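Local atomic coordinates of DegT/DnrJ/EryC1/StrS aminotransferase (Brucella abortus 2308, PDB entry 4QGR), a protein that binds pyridoxal phosphate and probably acts as a transaminase, transferring amino groups between substrates. Residues Val144-Gly148 with Ala172-Gly176; Pro200-Tyr204 with Val252-Leu257; Ala266-Ala271 with Pro357-Tyr361; Tyr323-Leu329 with Ser346-Pro350; His83-Ser89 with Ala104-Val109. All coordinates share one frame; numbering follows the deposited sequence.

Interaction 1: Val144-Gly148 with Ala172-Gly176; sequences VDLFG and AQSIG. With PLP (pyridoxal-5'-phosphate), chain E.
Gln-173 grips the turn at Phe-147 with one end of its amide and the cofactor with the other. OE1 of Gln-173 accepts the backbone N-H of Phe-147 at an N-to-OE1 distance of 2.7 Å, with the donor standing above the carbonyl plane. Its NE2 gives a nearly straight bond (165°) to O3 of pyridoxal phosphate, 2.8 Å away. CG sits opposite the carbonyl carbon (chi1 -68°) and the chain runs extended beyond it, which lays the amide alongside Leu-146 and Phe-147. NE2 is also hydrogen-bonded to Tyr-323.

Ser-174 is small enough to fit beside Asp-145, and its OG donates to the anti lone pair of Asp-145 OD2 at 2.9 Å. The other oxygen, OD1, is held by Tyr-153 OH and Ala-151 N. A water joins the backbones, donating to Asp-145 O and accepting from Gln-173 N. Gly-148 has a positive phi of 106°, which suits glycine, and its CA lies 3.2 Å from Gln-173 O.

Both loops follow neighbouring parallel strands, 137-141 and 166-170, and form part of the cofactor pocket, where Ala-172 CB packs against the pyridine ring 3.2 Å from PLP C2. Because the Phe-147 N-H requires an oxygen at one end of the amide, the flip of Gln-173 is fixed, and an N-H is directed at the cofactor's O3.

Interaction 2: Pro200-Tyr204 with Val252-Leu257; sequences PLGCY and VLLEKL
The loop at Cys-203 runs along the helix with opposite chain sense: the CA atoms of Cys-203 and Leu-253 are 5.7 Å apart, and Leu-201 lies nearest Lys-256. Lys-256 curls back over this backbone. Bends at chi2 (-58°) and chi4 (71°) bring its NZ to 2.8 Å from Gly-202 O, reached from above the carbonyl plane. Two waters and Gln-17 OE1, its strongest partner, also surround NZ, four acceptors sharing three protons; one water accepts from Gly-202 N and the other donates to Cys-203 O.

The loop follows Lys-199, the predicted attachment point of the cofactor, and helix 247-278 is probably the long helix that links the large and small domains in fold type I aminotransferases. The side chains between them are mostly apolar, which suits a buried seam. Leu-201 CD1 rests on the aliphatic root of Lys-256, 3.6 Å from its CB. Leu-253 fits between Leu-201 and Cys-203, its CG 3.7 Å from Cys-203 CB.

Val-252 CG1 makes a CH-pi contact over one face of the Tyr-204 ring, 4.1 Å from the centroid. The same ring stacks with Tyr-38 of the second subunit, and Leu-25 of helix 22-35 touches both Tyr-204 and Val-252.

Interaction 3: Ala266-Ala271 with Pro357-Tyr361; sequences ARDRIA and PMHPY
Ile-270 and Met-358 pass each other head to tail, and their torsions decide which methyls meet. Met-358 leaves the backbone with CG opposite its N (chi1 171°) and then bends twice, at chi2 and chi3, curling CE to 3.7 Å from Ile-270 CG2. This lets the flexible thioether follow the helix surface, where CE also touches Ala-271, a residue small enough to admit it. The other branch of Ile-270 points at the loop: with CG1 beside the backbone N (chi1 -68°), CD1 presses closely on His-359 O at 3.2 Å.

Arg-267 behaves differently. Its chain is extended from CG to NE and lies alongside Pro-360, so that the ring carbon Pro-360 CD comes over one face of the guanidinium, 3.7 Å from NH2, and His-359 CA lies over the same face, toward its rim. A water in the guanidinium plane accepts from NH1 and lies within hydrogen-bonding distance of Met-358 O. Pro-360 CB also meets Ala-266 CB at 4.1 Å.

On the exposed flank, Arg-269 bends at chi3 (62°) and reaches Pro-360 O through a second water, 3.0 Å from its NH2.

The contact joins helix 247-278 to the loop between strand 353-356 and helix 364-377. No direct hydrogen bond crosses it: the direct contacts are van der Waals packing, including the guanidinium face against Pro-360, while the arginines' polar ends meet waters beside the loop's carbonyls.

Interaction 4: Tyr323-Leu329 with Ser346-Pro350; sequences YVKPLHL and SESLP
OE2 of Glu-347 meets the edge of the His-328 imidazole, with ring and carboxylate planes only 9° apart, although the two side chains as a whole cross at about a right angle. His-328 NE2 donates to the anti lone pair of Glu-347 OE2 at 2.8 Å, and the bond is essentially straight (175°). To reach it the ring takes the position between its backbone N and carbonyl carbon (chi1 75°), while Glu-347 stretches out beyond CG from the helix. Leu-329 lies over one face of the imidazole, and Ser-89 OG bonds to ND1 on its far side. With both ring nitrogens held, rotation of the imidazole is fixed; the carboxylate would be expected to raise the ring's basicity.

Two prolines fill the rest, crossing at about a right angle, with Pro-326 CD 4.0 Å from Pro-350 CG. Pro-350 also packs against backbone oxygens, its CB 3.3 Å from Val-324 O and its CG 3.4 Å from Tyr-323 O. Pro-326 CG lies 3.5 Å from Ser-346 O, a buried carbonyl with no polar partner in the model.

The arrangement is a His-carboxylate hydrogen bond; here it ties helix 344-348 to the loop that carries Tyr-323, beside the cofactor.

Interaction 5: His83-Ser89 with Ala104-Val109; sequences HAVFVPS and AEPVFV
Val-85 and Val-107 sit at the centre of a parallel strand pair, the two strands of a beta-alpha-beta crossover through helix 94-101. Val-85 N donates to Glu-105 O at 3.0 Å, and Val-85 O accepts from Val-107 N at 2.8 Å; this alternation gives five bonds in all. Pro-106 lacks an N-H, yet none is needed on this edge, since the bonds to 83-88 use Glu-105 and Val-107; its CA lies 3.2 Å from Val-85 O. The axes of the two short strands lie 38° apart.

On one face, Phe-86 lies beside Val-107, pointing the same way, with CD2 3.6 Å from Val-107 CB, and Val-107 CG2 also touches Ala-84. On the other, Val-87 CG2 lies 3.8 Å from Phe-108 CD1 and also touches the Pro-106 ring. Branched and aromatic side chains suit both faces because helices cover them: helix 120-133 packs on Phe-86, and helix 94-101 on Val-85, Pro-106 and Phe-108. Strand 137-141 takes the other edge of 83-88 through the backbone of Ala-84 and Phe-86.

Past the last pair a water bridges instead of a direct bond, accepting from Ser-89 N at 2.8 Å and donating to Val-109 O at 2.7 Å.

Interaction 1 is wholly buried and 2 and 5 are mostly so, whereas 3 and 4 reach the protein surface at Arg-269, Glu-347 and Leu-329. Interaction 5 is the regular backbone hydrogen bonding of the central sheet; interaction 1, whose centre is about 4 Å from the chain's centre, uses specific polar groups around the cofactor and touches interaction 5 where Val-144 packs on Pro-88. Interactions 2 and 3 share helix 247-278 and meet where Pro-200 touches Arg-267, but a direct lysine-carbonyl hydrogen bond crosses 2 and none crosses 3. Interaction 4 connects inward to interaction 1 through Tyr-323 and to interaction 5 through Ser-89, whose backbone O also accepts from Leu-327 N.

Interaction 1: Val144-Gly148 with Ala172-Gly176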
# COMPACT_ATOMS: atom_id res chain seq x y z
N VAL A 144 -17.00 12.58 -4.78
CA VAL A 144 -16.42 12.59 -3.43
C VAL A 144 -17.44 13.08 -2.44
O VAL A 144 -18.16 14.05 -2.70
CB VAL A 144 -15.16 13.48 -3.38
CG1 VAL A 144 -14.58 13.51 -1.99
CG2 VAL A 144 -14.13 13.00 -4.40
N ASP A 145 -17.50 12.42 -1.29
CA ASP A 145 -18.33 12.91 -0.22
C ASP A 145 -17.48 13.86 0.60
O ASP A 145 -16.93 13.48 1.61
CB ASP A 145 -18.80 11.77 0.66
CG ASP A 145 -19.57 10.71 -0.10
OD1 ASP A 145 -20.30 11.07 -1.06
OD2 ASP A 145 -19.45 9.51 0.28
N LEU A 146 -17.32 15.11 0.15
CA LEU A 146 -16.27 15.95 0.71
C LEU A 146 -16.62 16.37 2.13
O LEU A 146 -17.72 16.76 2.39
CB LEU A 146 -15.96 17.18 -0.16
CG LEU A 146 -14.60 17.84 0.09
CD1 LEU A 146 -13.46 16.89 -0.28
CD2 LEU A 146 -14.42 19.13 -0.69
N PHE A 147 -15.65 16.29 3.02
CA PHE A 147 -15.80 16.71 4.45
C PHE A 147 -16.80 15.89 5.23
O PHE A 147 -17.15 16.25 6.36
CB PHE A 147 -16.10 18.23 4.62
CG PHE A 147 -15.10 19.14 3.91
CD1 PHE A 147 -13.74 18.84 3.86
CD2 PHE A 147 -15.53 20.28 3.29
CE1 PHE A 147 -12.84 19.70 3.22
CE2 PHE A 147 -14.61 21.15 2.65
CZ PHE A 147 -13.26 20.86 2.62
N GLY A 148 -17.26 14.81 4.62
CA GLY A 148 -18.24 13.91 5.28
C GLY A 148 -19.64 13.96 4.78
O GLY A 148 -20.49 13.16 5.21
N ALA A 172 -13.81 8.41 1.47
CA ALA A 172 -12.65 8.56 2.34
C ALA A 172 -13.03 9.33 3.58
O ALA A 172 -12.52 9.03 4.67
CB ALA A 172 -11.52 9.29 1.63
N GLN A 173 -13.89 10.32 3.44
CA GLN A 173 -14.12 11.25 4.53
C GLN A 173 -15.47 11.09 5.15
O GLN A 173 -15.85 11.90 6.01
CB GLN A 173 -13.97 12.70 4.03
CG GLN A 173 -12.55 13.06 3.64
CD GLN A 173 -12.40 14.47 3.07
OE1 GLN A 173 -13.12 15.41 3.44
NE2 GLN A 173 -11.44 14.63 2.20
N SER A 174 -16.24 10.08 4.74
CA SER A 174 -17.67 10.10 5.09
C SER A 174 -18.21 8.85 5.79
O SER A 174 -19.41 8.67 5.85
CB SER A 174 -18.50 10.34 3.84
OG SER A 174 -18.25 9.34 2.89
N ILE A 175 -17.35 8.00 6.34
CA ILE A 175 -17.89 6.84 7.11
C ILE A 175 -18.59 7.34 8.39
O ILE A 175 -18.01 8.08 9.17
CB ILE A 175 -16.82 5.75 7.36
CG1 ILE A 175 -16.30 5.21 6.02
CG2 ILE A 175 -17.39 4.61 8.22
CD1 ILE A 175 -17.35 4.64 5.10
N GLY A 176 -19.87 6.97 8.55
CA GLY A 176 -20.72 7.52 9.59
C GLY A 176 -21.74 8.46 9.06
O GLY A 176 -22.76 8.69 9.72
N1 PLP E . -9.93 10.41 -1.12
C2 PLP E . -10.16 11.47 -0.32
C2A PLP E . -11.35 12.38 -0.52
C3 PLP E . -9.26 11.67 0.85
O3 PLP E . -9.51 12.68 1.68
C4 PLP E . -8.07 10.79 0.98
C4A PLP E . -7.08 10.77 2.08
O4A PLP E . -7.40 10.95 3.24
C5 PLP E . -7.94 9.69 0.02
C6 PLP E . -8.90 9.57 -0.99
C5A PLP E . -6.77 8.73 0.09
O4P PLP E . -6.82 7.91 1.27
P PLP E . -5.46 7.41 1.97
O1P PLP E . -5.85 6.30 2.94
O2P PLP E . -4.50 7.00 0.88
O3P PLP E . -5.02 8.67 2.72
O HOH W 1 -15.00 11.45 1.14

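Interaction 2: Pro200-Tyr204 with Val252-Leu257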
# COMPACT_ATOMS: atom_id res chain seq x y z
N PRO A 200 -12.80 10.17 10.22
CA PRO A 200 -13.84 9.88 11.19
C PRO A 200 -13.80 8.44 11.72
O PRO A 200 -13.89 8.24 12.92
CB PRO A 200 -15.12 10.13 10.39
CG PRO A 200 -14.72 11.26 9.46
CD PRO A 200 -13.34 10.89 9.05
N LEU A 201 -13.51 7.48 10.85
CA LEU A 201 -13.15 6.14 11.31
C LEU A 201 -11.72 5.95 10.86
O LEU A 201 -11.47 5.95 9.67
CB LEU A 201 -14.06 5.08 10.70
CG LEU A 201 -13.74 3.63 11.11
CD1 LEU A 201 -13.70 3.50 12.60
CD2 LEU A 201 -14.69 2.66 10.43
N GLY A 202 -10.80 5.87 11.82
CA GLY A 202 -9.37 5.80 11.53
C GLY A 202 -8.63 4.76 12.32
O GLY A 202 -9.02 4.40 13.44
N CYS A 203 -7.55 4.26 11.74
CA CYS A 203 -6.67 3.35 12.40
C CYS A 203 -5.37 4.03 12.89
O CYS A 203 -5.31 5.24 12.95
CB CYS A 203 -6.41 2.11 11.56
SG CYS A 203 -5.28 2.26 10.18
N TYR A 204 -4.37 3.25 13.26
CA TYR A 204 -3.10 3.77 13.78
C TYR A 204 -1.96 3.45 12.80
O TYR A 204 -0.92 2.99 13.19
CB TYR A 204 -2.86 3.19 15.18
CG TYR A 204 -3.73 3.72 16.32
CD1 TYR A 204 -4.52 4.86 16.16
CD2 TYR A 204 -3.73 3.11 17.57
CE1 TYR A 204 -5.27 5.36 17.21
CE2 TYR A 204 -4.48 3.61 18.63
CZ TYR A 204 -5.26 4.72 18.44
OH TYR A 204 -5.96 5.25 19.50
N VAL A 252 -7.41 -2.52 15.97
CA VAL A 252 -7.69 -1.12 16.34
C VAL A 252 -9.08 -0.67 15.87
O VAL A 252 -9.90 -0.11 16.64
CB VAL A 252 -6.56 -0.19 15.82
CG1 VAL A 252 -6.96 1.27 15.96
CG2 VAL A 252 -5.29 -0.46 16.61
N LEU A 253 -9.36 -0.92 14.59
CA LEU A 253 -10.61 -0.48 13.95
C LEU A 253 -11.87 -1.09 14.57
O LEU A 253 -12.92 -0.43 14.68
CB LEU A 253 -10.53 -0.74 12.44
CG LEU A 253 -9.66 0.29 11.71
CD1 LEU A 253 -9.19 -0.21 10.37
CD2 LEU A 253 -10.33 1.62 11.54
N LEU A 254 -11.74 -2.32 15.04
CA LEU A 254 -12.87 -2.96 15.74
C LEU A 254 -13.26 -2.14 16.95
O LEU A 254 -14.43 -1.91 17.20
CB LEU A 254 -12.54 -4.38 16.10
CG LEU A 254 -12.61 -5.38 14.94
CD1 LEU A 254 -11.92 -6.69 15.30
CD2 LEU A 254 -14.06 -5.65 14.55
N GLU A 255 -12.27 -1.65 17.69
CA GLU A 255 -12.57 -0.82 18.86
C GLU A 255 -13.05 0.59 18.46
O GLU A 255 -14.00 1.10 19.07
CB GLU A 255 -11.36 -0.73 19.75
CG GLU A 255 -10.87 -2.05 20.30
CD GLU A 255 -11.88 -2.81 21.15
OE1 GLU A 255 -12.84 -2.23 21.72
OE2 GLU A 255 -11.74 -4.04 21.24
N LYS A 256 -12.49 1.18 17.40
CA LYS A 256 -12.98 2.46 16.90
C LYS A 256 -14.46 2.34 16.45
O LYS A 256 -15.30 3.20 16.74
CB LYS A 256 -12.14 2.97 15.75
CG LYS A 256 -10.65 3.13 15.98
CD LYS A 256 -10.35 4.09 17.14
CE LYS A 256 -9.01 4.78 16.97
NZ LYS A 256 -9.04 5.78 15.89
N LEU A 257 -14.76 1.24 15.78
CA LEU A 257 -16.08 1.06 15.18
C LEU A 257 -17.13 0.98 16.27
O LEU A 257 -18.23 1.55 16.15
CB LEU A 257 -16.11 -0.17 14.23
CG LEU A 257 -17.49 -0.48 13.65
CD1 LEU A 257 -17.92 0.70 12.73
CD2 LEU A 257 -17.43 -1.80 12.89
O HOH W 2 -11.82 6.28 14.65
O HOH W 3 -6.87 6.95 14.52

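Interaction 3: Ala266-Ala271 with Pro357-Tyr361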
# COMPACT_ATOMS: atom_id res chain seq x y z
N ALA A 266 -22.19 12.94 18.49
CA ALA A 266 -21.45 14.05 19.03
C ALA A 266 -21.06 15.04 17.95
O ALA A 266 -21.21 16.23 18.11
CB ALA A 266 -20.19 13.55 19.75
N ARG A 267 -20.56 14.53 16.83
CA ARG A 267 -20.17 15.40 15.72
C ARG A 267 -21.38 16.23 15.23
O ARG A 267 -21.26 17.43 15.02
CB ARG A 267 -19.59 14.58 14.59
CG ARG A 267 -18.24 13.95 14.86
CD ARG A 267 -17.87 12.85 13.85
NE ARG A 267 -16.51 12.35 14.06
CZ ARG A 267 -15.38 12.96 13.65
NH1 ARG A 267 -15.43 14.05 12.91
NH2 ARG A 267 -14.20 12.45 13.96
N ASP A 268 -22.54 15.59 15.11
CA ASP A 268 -23.75 16.27 14.64
C ASP A 268 -24.10 17.40 15.60
O ASP A 268 -24.41 18.54 15.18
CB ASP A 268 -24.91 15.27 14.55
CG ASP A 268 -26.17 15.89 13.98
OD1 ASP A 268 -26.23 16.05 12.75
OD2 ASP A 268 -27.07 16.23 14.78
N ARG A 269 -24.03 17.09 16.89
CA ARG A 269 -24.34 18.08 17.95
C ARG A 269 -23.37 19.28 17.88
O ARG A 269 -23.77 20.43 17.90
CB ARG A 269 -24.31 17.43 19.33
CG ARG A 269 -24.22 18.39 20.48
CD ARG A 269 -24.16 17.63 21.80
NE ARG A 269 -23.00 16.74 21.94
CZ ARG A 269 -21.77 17.14 22.21
NH1 ARG A 269 -21.46 18.43 22.30
NH2 ARG A 269 -20.82 16.25 22.35
N ILE A 270 -22.09 18.99 17.74
CA ILE A 270 -21.06 20.01 17.68
C ILE A 270 -21.18 20.90 16.43
O ILE A 270 -21.11 22.13 16.52
CB ILE A 270 -19.66 19.33 17.78
CG1 ILE A 270 -19.51 18.75 19.20
CG2 ILE A 270 -18.55 20.32 17.45
CD1 ILE A 270 -18.44 17.67 19.32
N ALA A 271 -21.41 20.27 15.27
CA ALA A 271 -21.56 21.00 14.01
C ALA A 271 -22.76 21.90 14.05
O ALA A 271 -22.69 23.02 13.57
CB ALA A 271 -21.69 20.06 12.84
N PRO A 357 -11.50 23.31 14.37
CA PRO A 357 -11.43 22.11 15.16
C PRO A 357 -12.76 21.35 15.17
O PRO A 357 -13.81 21.94 15.34
CB PRO A 357 -11.07 22.62 16.55
CG PRO A 357 -10.28 23.88 16.27
CD PRO A 357 -10.99 24.49 15.10
N MET A 358 -12.71 20.07 14.90
CA MET A 358 -13.91 19.29 14.75
C MET A 358 -13.58 17.85 15.08
O MET A 358 -12.81 17.23 14.38
CB MET A 358 -14.44 19.36 13.34
CG MET A 358 -15.59 18.37 13.08
SD MET A 358 -16.99 18.32 14.25
CE MET A 358 -17.61 19.88 13.88
N HIS A 359 -14.10 17.38 16.20
CA HIS A 359 -13.94 15.99 16.63
C HIS A 359 -14.95 15.74 17.75
O HIS A 359 -15.52 16.71 18.29
CB HIS A 359 -12.50 15.70 17.07
CG HIS A 359 -11.96 16.62 18.11
ND1 HIS A 359 -12.16 16.42 19.46
CD2 HIS A 359 -11.29 17.79 18.01
CE1 HIS A 359 -11.56 17.37 20.14
NE2 HIS A 359 -11.03 18.22 19.29
N PRO A 360 -15.16 14.47 18.14
CA PRO A 360 -16.20 14.20 19.11
C PRO A 360 -15.97 14.74 20.50
O PRO A 360 -16.93 14.80 21.28
CB PRO A 360 -16.29 12.65 19.10
CG PRO A 360 -15.66 12.23 17.80
CD PRO A 360 -14.58 13.23 17.59
N TYR A 361 -14.72 15.09 20.83
CA TYR A 361 -14.30 15.46 22.19
C TYR A 361 -14.10 16.94 22.45
O TYR A 361 -13.57 17.36 23.49
CB TYR A 361 -13.07 14.64 22.54
CG TYR A 361 -13.34 13.18 22.22
CD1 TYR A 361 -14.02 12.39 23.13
CD2 TYR A 361 -13.00 12.62 20.99
CE1 TYR A 361 -14.36 11.09 22.82
CE2 TYR A 361 -13.34 11.31 20.68
CZ TYR A 361 -14.00 10.55 21.62
OH TYR A 361 -14.39 9.25 21.39
O HOH W 4 -12.91 15.49 12.19
O HOH W 5 -17.90 16.89 22.89

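Interaction 4: Tyr323-Leu329 with Ser346-Pro350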
# COMPACT_ATOMS: atom_id res chain seq x y z
N TYR A 323 -9.03 23.31 0.42
CA TYR A 323 -7.72 22.92 -0.07
C TYR A 323 -7.08 24.16 -0.64
O TYR A 323 -7.76 25.04 -1.20
CB TYR A 323 -7.84 21.87 -1.18
CG TYR A 323 -8.36 20.57 -0.65
CD1 TYR A 323 -7.51 19.63 -0.15
CD2 TYR A 323 -9.73 20.29 -0.66
CE1 TYR A 323 -7.98 18.45 0.39
CE2 TYR A 323 -10.21 19.12 -0.13
CZ TYR A 323 -9.33 18.19 0.37
OH TYR A 323 -9.76 17.01 0.92
N VAL A 324 -5.77 24.24 -0.50
CA VAL A 324 -5.04 25.40 -0.91
C VAL A 324 -4.96 25.53 -2.43
O VAL A 324 -5.01 26.65 -2.95
CB VAL A 324 -3.63 25.41 -0.27
CG1 VAL A 324 -2.76 26.48 -0.85
CG2 VAL A 324 -3.78 25.63 1.23
N LYS A 325 -4.80 24.40 -3.11
CA LYS A 325 -4.63 24.35 -4.56
C LYS A 325 -5.51 23.23 -5.08
O LYS A 325 -5.25 22.08 -4.77
CB LYS A 325 -3.15 24.10 -4.92
CG LYS A 325 -2.62 25.07 -5.93
CD LYS A 325 -1.14 24.90 -6.22
CE LYS A 325 -0.89 25.04 -7.71
NZ LYS A 325 0.31 25.88 -7.96
N PRO A 326 -6.58 23.57 -5.82
CA PRO A 326 -7.37 22.47 -6.44
C PRO A 326 -6.53 21.69 -7.43
O PRO A 326 -5.57 22.19 -7.97
CB PRO A 326 -8.53 23.20 -7.10
CG PRO A 326 -7.97 24.54 -7.44
CD PRO A 326 -7.02 24.89 -6.29
N LEU A 327 -6.89 20.44 -7.65
CA LEU A 327 -6.10 19.55 -8.44
C LEU A 327 -5.80 20.06 -9.83
O LEU A 327 -4.68 19.87 -10.31
CB LEU A 327 -6.76 18.16 -8.50
CG LEU A 327 -6.90 17.48 -7.14
CD1 LEU A 327 -7.33 16.02 -7.35
CD2 LEU A 327 -5.63 17.50 -6.27
N HIS A 328 -6.77 20.69 -10.47
CA HIS A 328 -6.59 21.07 -11.86
C HIS A 328 -5.52 22.15 -12.01
O HIS A 328 -5.07 22.40 -13.14
CB HIS A 328 -7.88 21.52 -12.52
CG HIS A 328 -8.34 22.89 -12.12
ND1 HIS A 328 -8.87 23.16 -10.88
CD2 HIS A 328 -8.35 24.05 -12.80
CE1 HIS A 328 -9.21 24.43 -10.82
NE2 HIS A 328 -8.91 25.00 -11.97
N LEU A 329 -5.15 22.79 -10.92
CA LEU A 329 -4.09 23.79 -10.97
C LEU A 329 -2.74 23.25 -10.54
O LEU A 329 -1.74 23.96 -10.63
CB LEU A 329 -4.45 25.02 -10.15
CG LEU A 329 -5.69 25.76 -10.63
CD1 LEU A 329 -5.95 26.85 -9.60
CD2 LEU A 329 -5.62 26.31 -12.04
N SER A 346 -14.10 25.94 -7.65
CA SER A 346 -12.87 25.32 -7.19
C SER A 346 -11.70 26.32 -7.13
O SER A 346 -10.83 26.24 -6.24
CB SER A 346 -12.51 24.18 -8.14
OG SER A 346 -13.48 23.12 -8.07
N GLU A 347 -11.66 27.27 -8.06
CA GLU A 347 -10.55 28.21 -8.06
C GLU A 347 -10.65 29.31 -6.99
O GLU A 347 -9.62 29.82 -6.52
CB GLU A 347 -10.43 28.84 -9.47
CG GLU A 347 -9.89 27.84 -10.47
CD GLU A 347 -9.68 28.41 -11.85
OE1 GLU A 347 -9.84 29.66 -12.02
OE2 GLU A 347 -9.33 27.64 -12.78
N SER A 348 -11.86 29.72 -6.65
CA SER A 348 -12.07 30.79 -5.69
C SER A 348 -12.19 30.34 -4.22
O SER A 348 -11.85 31.09 -3.31
CB SER A 348 -13.28 31.62 -6.06
OG SER A 348 -14.42 30.82 -6.07
N LEU A 349 -12.67 29.12 -3.98
CA LEU A 349 -12.77 28.64 -2.60
C LEU A 349 -11.51 28.72 -1.76
O LEU A 349 -11.63 29.02 -0.56
CB LEU A 349 -13.28 27.19 -2.54
CG LEU A 349 -14.77 27.06 -2.67
CD1 LEU A 349 -15.14 25.59 -2.79
CD2 LEU A 349 -15.47 27.69 -1.45
N PRO A 350 -10.33 28.37 -2.32
CA PRO A 350 -9.10 28.48 -1.56
C PRO A 350 -8.82 29.85 -0.97
O PRO A 350 -8.04 29.94 -0.01
CB PRO A 350 -8.00 28.10 -2.58
CG PRO A 350 -8.69 27.23 -3.57
CD PRO A 350 -10.07 27.84 -3.67

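Interaction 5: His83-Ser89 with Ala104-Val109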
# COMPACT_ATOMS: atom_id res chain seq x y z
N HIS A 83 -9.49 6.04 -21.93
CA HIS A 83 -10.68 6.16 -21.12
C HIS A 83 -10.69 7.41 -20.26
O HIS A 83 -9.63 7.85 -19.76
CB HIS A 83 -10.84 4.94 -20.22
CG HIS A 83 -10.94 3.66 -20.96
ND1 HIS A 83 -10.54 2.46 -20.44
CD2 HIS A 83 -11.33 3.40 -22.24
CE1 HIS A 83 -10.73 1.50 -21.33
NE2 HIS A 83 -11.20 2.05 -22.43
N ALA A 84 -11.89 7.99 -20.13
CA ALA A 84 -12.10 9.18 -19.31
C ALA A 84 -12.82 8.84 -18.00
O ALA A 84 -13.79 8.06 -17.99
CB ALA A 84 -12.90 10.20 -20.07
N VAL A 85 -12.35 9.43 -16.92
CA VAL A 85 -13.01 9.28 -15.58
C VAL A 85 -13.25 10.68 -15.02
O VAL A 85 -12.32 11.54 -14.95
CB VAL A 85 -12.17 8.44 -14.60
CG1 VAL A 85 -12.84 8.36 -13.24
CG2 VAL A 85 -11.84 7.06 -15.14
N PHE A 86 -14.50 10.96 -14.65
CA PHE A 86 -14.94 12.31 -14.24
C PHE A 86 -14.84 12.45 -12.73
O PHE A 86 -15.39 11.61 -12.01
CB PHE A 86 -16.39 12.56 -14.76
CG PHE A 86 -16.46 12.45 -16.24
CD1 PHE A 86 -16.57 11.19 -16.84
CD2 PHE A 86 -16.19 13.54 -17.04
CE1 PHE A 86 -16.54 11.04 -18.18
CE2 PHE A 86 -16.18 13.41 -18.41
CZ PHE A 86 -16.34 12.17 -18.99
N VAL A 87 -14.07 13.45 -12.29
CA VAL A 87 -13.70 13.64 -10.87
C VAL A 87 -13.77 15.12 -10.50
O VAL A 87 -13.65 16.01 -11.38
CB VAL A 87 -12.29 13.06 -10.56
CG1 VAL A 87 -12.21 11.63 -11.06
CG2 VAL A 87 -11.18 13.85 -11.25
N PRO A 88 -13.97 15.41 -9.19
CA PRO A 88 -13.78 16.80 -8.80
C PRO A 88 -12.32 17.21 -8.80
O PRO A 88 -11.43 16.37 -8.72
CB PRO A 88 -14.33 16.84 -7.36
CG PRO A 88 -14.89 15.49 -7.08
CD PRO A 88 -14.25 14.54 -8.03
N SER A 89 -12.08 18.50 -8.99
CA SER A 89 -10.77 19.10 -8.75
C SER A 89 -10.63 19.52 -7.27
O SER A 89 -9.51 19.54 -6.73
CB SER A 89 -10.62 20.31 -9.67
OG SER A 89 -9.46 21.05 -9.36
N ALA A 104 -5.65 6.03 -17.67
CA ALA A 104 -6.84 6.78 -18.10
C ALA A 104 -6.58 8.26 -17.86
O ALA A 104 -5.51 8.63 -17.37
CB ALA A 104 -8.09 6.29 -17.37
N GLU A 105 -7.53 9.11 -18.24
CA GLU A 105 -7.41 10.55 -18.00
C GLU A 105 -8.52 11.01 -17.11
O GLU A 105 -9.67 10.69 -17.34
CB GLU A 105 -7.48 11.39 -19.28
CG GLU A 105 -6.38 11.14 -20.27
CD GLU A 105 -6.30 12.23 -21.32
OE1 GLU A 105 -6.93 13.30 -21.19
OE2 GLU A 105 -5.62 12.00 -22.31
N PRO A 106 -8.19 11.74 -16.06
CA PRO A 106 -9.24 12.43 -15.34
C PRO A 106 -9.78 13.59 -16.14
O PRO A 106 -9.07 14.20 -16.98
CB PRO A 106 -8.54 12.92 -14.07
CG PRO A 106 -7.11 13.11 -14.49
CD PRO A 106 -6.85 12.03 -15.53
N VAL A 107 -11.08 13.84 -15.99
CA VAL A 107 -11.70 15.04 -16.54
C VAL A 107 -12.30 15.76 -15.35
O VAL A 107 -13.14 15.18 -14.62
CB VAL A 107 -12.80 14.72 -17.59
CG1 VAL A 107 -13.41 16.02 -18.08
CG2 VAL A 107 -12.25 13.85 -18.70
N PHE A 108 -11.86 16.99 -15.10
CA PHE A 108 -12.25 17.73 -13.89
C PHE A 108 -13.56 18.49 -13.93
O PHE A 108 -13.84 19.19 -14.88
CB PHE A 108 -11.14 18.70 -13.48
CG PHE A 108 -9.87 18.03 -13.01
CD1 PHE A 108 -9.83 17.35 -11.81
CD2 PHE A 108 -8.69 18.19 -13.72
CE1 PHE A 108 -8.67 16.75 -11.36
CE2 PHE A 108 -7.52 17.63 -13.27
CZ PHE A 108 -7.51 16.91 -12.07
N VAL A 109 -14.39 18.30 -12.91
CA VAL A 109 -15.70 18.90 -12.82
C VAL A 109 -15.71 19.82 -11.61
O VAL A 109 -15.09 19.51 -10.60
CB VAL A 109 -16.78 17.81 -12.69
CG1 VAL A 109 -18.18 18.46 -12.68
CG2 VAL A 109 -16.62 16.82 -13.82
O HOH W 6 -13.96 20.45 -8.34